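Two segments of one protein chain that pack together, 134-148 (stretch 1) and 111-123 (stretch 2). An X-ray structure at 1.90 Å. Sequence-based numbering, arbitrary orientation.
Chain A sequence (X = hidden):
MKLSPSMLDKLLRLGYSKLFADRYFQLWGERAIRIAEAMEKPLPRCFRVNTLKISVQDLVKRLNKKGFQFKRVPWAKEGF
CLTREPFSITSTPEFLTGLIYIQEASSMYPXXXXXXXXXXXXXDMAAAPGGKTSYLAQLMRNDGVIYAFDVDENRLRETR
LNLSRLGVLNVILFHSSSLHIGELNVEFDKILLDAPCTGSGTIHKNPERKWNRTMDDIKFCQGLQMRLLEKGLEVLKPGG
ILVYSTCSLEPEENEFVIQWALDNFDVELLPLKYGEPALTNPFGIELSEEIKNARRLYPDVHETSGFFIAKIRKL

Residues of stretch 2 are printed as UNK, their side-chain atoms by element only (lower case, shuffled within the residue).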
# COMPACT_ATOMS: atom_id res chain seq x y z
N SER A 134 -1.07 12.25 1.13
CA SER A 134 -1.31 13.33 0.18
C SER A 134 -2.17 12.86 -0.99
O SER A 134 -2.88 13.65 -1.62
CB SER A 134 0.03 13.91 -0.32
OG SER A 134 0.89 12.91 -0.84
N TYR A 135 -2.13 11.56 -1.29
CA TYR A 135 -2.96 11.04 -2.37
C TYR A 135 -4.41 11.14 -1.90
O TYR A 135 -5.29 11.57 -2.65
CB TYR A 135 -2.59 9.58 -2.69
CG TYR A 135 -2.95 9.14 -4.11
CD1 TYR A 135 -2.30 8.06 -4.70
CD2 TYR A 135 -3.90 9.83 -4.87
CE1 TYR A 135 -2.58 7.66 -6.01
CE2 TYR A 135 -4.20 9.44 -6.18
CZ TYR A 135 -3.53 8.36 -6.75
OH TYR A 135 -3.80 7.97 -8.04
N LEU A 136 -4.66 10.75 -0.65
CA LEU A 136 -6.01 10.83 -0.08
C LEU A 136 -6.50 12.27 -0.18
O LEU A 136 -7.65 12.52 -0.53
CB LEU A 136 -6.02 10.40 1.39
CG LEU A 136 -5.63 8.97 1.74
CD1 LEU A 136 -5.54 8.83 3.26
CD2 LEU A 136 -6.64 7.98 1.17
N ALA A 137 -5.61 13.21 0.13
CA ALA A 137 -5.95 14.62 0.08
C ALA A 137 -6.41 15.11 -1.29
O ALA A 137 -7.39 15.84 -1.39
CB ALA A 137 -4.77 15.47 0.57
N GLN A 138 -5.71 14.72 -2.35
CA GLN A 138 -6.12 15.19 -3.67
C GLN A 138 -7.39 14.49 -4.13
O GLN A 138 -8.21 15.08 -4.83
CB GLN A 138 -4.98 15.03 -4.70
CG GLN A 138 -4.57 13.62 -5.08
CD GLN A 138 -3.40 13.61 -6.06
OE1 GLN A 138 -2.27 13.96 -5.70
NE2 GLN A 138 -3.67 13.21 -7.30
N LEU A 139 -7.59 13.25 -3.70
CA LEU A 139 -8.80 12.53 -4.07
C LEU A 139 -9.99 13.19 -3.38
O LEU A 139 -11.11 13.17 -3.89
CB LEU A 139 -8.68 11.05 -3.65
CG LEU A 139 -7.71 10.20 -4.49
CD1 LEU A 139 -7.47 8.86 -3.80
CD2 LEU A 139 -8.29 9.99 -5.88
N MSE A 140 -9.74 13.79 -2.22
CA MSE A 140 -10.78 14.48 -1.46
C MSE A 140 -10.88 15.95 -1.89
O MSE A 140 -11.70 16.70 -1.37
CB MSE A 140 -10.46 14.39 0.05
CG MSE A 140 -10.45 12.96 0.60
SE MSE A 140 -9.70 12.75 2.25
CE MSE A 140 -10.97 13.38 3.25
N ARG A 141 -10.05 16.34 -2.85
CA ARG A 141 -10.04 17.70 -3.37
C ARG A 141 -9.95 18.77 -2.27
O ARG A 141 -10.67 19.77 -2.29
CB ARG A 141 -11.28 17.93 -4.23
CG ARG A 141 -11.35 16.95 -5.39
CD ARG A 141 -12.56 17.16 -6.27
NE ARG A 141 -12.58 16.20 -7.37
CZ ARG A 141 -13.48 16.21 -8.36
NH1 ARG A 141 -14.43 17.12 -8.38
NH2 ARG A 141 -13.41 15.30 -9.33
N ASN A 142 -9.05 18.53 -1.32
CA ASN A 142 -8.82 19.45 -0.20
C ASN A 142 -10.06 19.78 0.62
O ASN A 142 -10.16 20.86 1.21
CB ASN A 142 -8.17 20.74 -0.69
CG ASN A 142 -6.66 20.74 -0.50
OD1 ASN A 142 -6.14 20.08 0.40
ND2 ASN A 142 -5.95 21.49 -1.33
N ASP A 143 -11.01 18.86 0.65
CA ASP A 143 -12.23 19.03 1.44
C ASP A 143 -12.23 17.85 2.39
O ASP A 143 -11.49 16.90 2.17
CB ASP A 143 -13.47 19.02 0.54
CG ASP A 143 -14.75 19.27 1.32
OD1 ASP A 143 -14.66 19.81 2.44
OD2 ASP A 143 -15.84 18.93 0.81
N GLY A 144 -13.04 17.90 3.44
CA GLY A 144 -13.06 16.81 4.39
C GLY A 144 -11.86 16.95 5.32
O GLY A 144 -11.24 18.01 5.36
N VAL A 145 -11.52 15.88 6.04
CA VAL A 145 -10.38 15.93 6.96
C VAL A 145 -9.64 14.60 6.98
O VAL A 145 -10.25 13.53 6.88
CB VAL A 145 -10.82 16.24 8.41
CG1 VAL A 145 -9.59 16.38 9.30
CG2 VAL A 145 -11.66 17.50 8.45
N ILE A 146 -8.32 14.67 7.11
CA ILE A 146 -7.51 13.46 7.18
C ILE A 146 -6.64 13.53 8.42
O ILE A 146 -5.85 14.46 8.58
CB ILE A 146 -6.55 13.33 5.99
CG1 ILE A 146 -7.34 13.18 4.68
CG2 ILE A 146 -5.62 12.13 6.22
CD1 ILE A 146 -6.48 13.40 3.45
N TYR A 147 -6.80 12.56 9.32
CA TYR A 147 -5.99 12.51 10.53
C TYR A 147 -4.86 11.51 10.27
O TYR A 147 -5.10 10.42 9.75
CB TYR A 147 -6.82 12.02 11.72
CG TYR A 147 -7.83 13.03 12.24
CD1 TYR A 147 -9.10 13.13 11.67
CD2 TYR A 147 -7.51 13.89 13.29
CE1 TYR A 147 -10.03 14.06 12.14
CE2 TYR A 147 -8.43 14.82 13.76
CZ TYR A 147 -9.69 14.90 13.19
OH TYR A 147 -10.60 15.81 13.68
N ALA A 148 -3.63 11.89 10.62
CA ALA A 148 -2.48 11.01 10.44
C ALA A 148 -1.62 11.06 11.70
O ALA A 148 -1.64 12.06 12.43
CB ALA A 148 -1.66 11.44 9.23
N UNK A 111 -4.79 4.20 -1.51
CA UNK A 111 -5.61 5.41 -1.46
C UNK A 111 -6.74 5.39 -2.49
O UNK A 111 -7.87 5.78 -2.19
c UNK A 111 -3.39 4.52 -1.82
c UNK A 111 -3.29 5.96 -1.41
c UNK A 111 -4.61 6.53 -1.77
N UNK A 112 -6.43 4.96 -3.70
CA UNK A 112 -7.42 4.91 -4.77
C UNK A 112 -8.52 3.91 -4.43
O UNK A 112 -9.71 4.19 -4.62
c UNK A 112 -6.76 4.53 -6.12
c UNK A 112 -7.81 4.42 -7.21
c UNK A 112 -5.72 5.58 -6.50
N UNK A 113 -8.14 2.75 -3.91
CA UNK A 113 -9.12 1.74 -3.53
C UNK A 113 -10.04 2.26 -2.42
O UNK A 113 -11.24 2.00 -2.43
c UNK A 113 -8.41 0.46 -3.06
N UNK A 114 -9.48 3.01 -1.47
CA UNK A 114 -10.28 3.55 -0.37
C UNK A 114 -11.29 4.54 -0.92
O UNK A 114 -12.39 4.70 -0.38
c UNK A 114 -9.10 5.26 2.93
c UNK A 114 -10.11 4.67 1.96
c UNK A 114 -10.82 3.47 2.60
c UNK A 114 -9.39 4.22 0.68
N UNK A 115 -10.90 5.23 -1.99
CA UNK A 115 -11.78 6.19 -2.67
C UNK A 115 -12.43 7.22 -1.75
O UNK A 115 -13.66 7.34 -1.72
o UNK A 115 -14.71 5.86 -4.83
c UNK A 115 -13.57 6.23 -4.48
c UNK A 115 -12.87 5.41 -3.41
o UNK A 115 -13.00 7.23 -4.96
N UNK A 116 -11.63 7.97 -0.98
CA UNK A 116 -12.16 8.99 -0.07
C UNK A 116 -12.89 10.06 -0.88
O UNK A 116 -12.45 10.40 -1.97
c UNK A 116 -9.87 8.53 0.40
c UNK A 116 -10.91 9.57 0.58
c UNK A 116 -10.16 7.96 -0.95
N UNK A 117 -13.99 10.59 -0.36
CA UNK A 117 -14.74 11.61 -1.08
C UNK A 117 -14.62 12.97 -0.40
O UNK A 117 -14.40 13.06 0.81
c UNK A 117 -16.01 10.02 -3.33
c UNK A 117 -16.23 11.23 -1.15
c UNK A 117 -16.36 8.76 -4.10
c UNK A 117 -16.51 9.95 -1.90
n UNK A 117 -15.86 8.83 -5.50
N UNK A 118 -14.76 14.06 -1.17
CA UNK A 118 -14.66 15.38 -0.56
C UNK A 118 -15.64 15.50 0.61
O UNK A 118 -16.80 15.11 0.49
c UNK A 118 -14.46 15.60 -2.90
c UNK A 118 -14.86 14.16 -2.64
c UNK A 118 -15.03 16.31 -1.71
N UNK A 119 -15.15 16.01 1.74
CA UNK A 119 -16.01 16.18 2.90
C UNK A 119 -16.00 15.07 3.93
O UNK A 119 -16.50 15.23 5.04
N UNK A 120 -15.42 13.92 3.59
CA UNK A 120 -15.40 12.81 4.53
C UNK A 120 -14.35 12.95 5.62
O UNK A 120 -13.39 13.70 5.48
o UNK A 120 -15.26 9.28 1.88
c UNK A 120 -15.22 11.49 3.78
c UNK A 120 -16.35 11.16 2.83
c UNK A 120 -16.32 9.72 2.36
o UNK A 120 -17.36 9.04 2.47
N UNK A 121 -14.56 12.22 6.72
CA UNK A 121 -13.64 12.19 7.85
C UNK A 121 -12.81 10.93 7.66
O UNK A 121 -13.32 9.82 7.80
c UNK A 121 -13.44 12.19 10.35
c UNK A 121 -15.41 13.28 9.24
c UNK A 121 -14.78 14.65 9.01
c UNK A 121 -14.41 12.13 9.18
N UNK A 122 -11.53 11.12 7.36
CA UNK A 122 -10.63 10.01 7.06
C UNK A 122 -9.40 9.94 7.96
O UNK A 122 -8.96 10.96 8.49
c UNK A 122 -10.16 10.13 5.59
c UNK A 122 -9.25 8.98 5.21
c UNK A 122 -11.38 10.19 4.66
N UNK A 123 -8.87 8.74 8.13
CA UNK A 123 -7.66 8.54 8.92
C UNK A 123 -6.66 7.67 8.17
O UNK A 123 -7.03 6.70 7.52
c UNK A 123 -8.00 7.89 10.27

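Position 111 has three side-chain carbons that close a ring onto its own backbone N. Its CB lies 3.8 Å from Tyr135 CB, and the ring leaves N no hydrogen to bond the preceding turn, where the helix kinks: Pro111. Position 112 carries one carbon bearing two more, a beta-branched fork, and one tip lies 3.4 Å from Tyr135 OH. It is Val112. Position 113 has a single carbon, pointing away from stretch 1: Ala113. At 114 four carbons fork at the second, with one tip 4.1 Å from Leu136 CD2, giving Leu114.

Position 115 has two carbons, the second carrying two oxygens; its phi is positive, just after the helix, and it is Asp115. At 116 three carbons again close onto N. CB sits 3.4 Å from Met140 CG and another ring carbon 3.4 Å from Leu136 CD2, which identifies Pro116. Position 117 is a row of four carbons ending in nitrogen, and its CA-to-CB bond points away from stretch 1: Lys117, whose NZ forms a salt bridge with Asp115 OD1 at 3.3 Å.

A third ring closed onto N marks 118, where CA approaches Met140 O at 3.3 Å in a CA-H...O contact: Pro118. Position 119 has no side-chain atoms. At phi 95° and psi -12° a CB would jam against the preceding carbonyl oxygen, so it is Gly119. Position 120 has three carbons, the third carrying two oxygens, one of which accepts a 2.9 Å hydrogen bond from Lys117 N: Glu120.

Position 121 has four carbons forked at the first, one arm two carbons long; the end of that arm lies 4.3 Å from Val145 CG2, so it is Ile121. At 122 one carbon carries two. One tip is 3.5 Å from Met140 CE and the other 4.2 Å from Leu136 CD1: Val122. Position 123 has one carbon, and its CA lies 3.3 Å from Tyr147 O: Ala123.

The contact combines helix packing with a parallel strand pair. Leu136 CD2 reaches Pro116 CG at 3.4 Å, while Met140 CE meets Val122 CG2 at 3.5 Å, linking the apolar cluster to the sheet. Pairing is backbone work: Val145 N donates to Glu120 O at 2.9 Å, Val122 N to Val145 O at 2.8 Å, and Tyr147 N to Val122 O at 2.8 Å, with angles of 162° to 164°. At its entrance Gly144 CA lies 3.3 Å from Glu120 O; a CB there would clash with that oxygen.

Stretch 2, residues 111-123: PVALDPKPGEIVA
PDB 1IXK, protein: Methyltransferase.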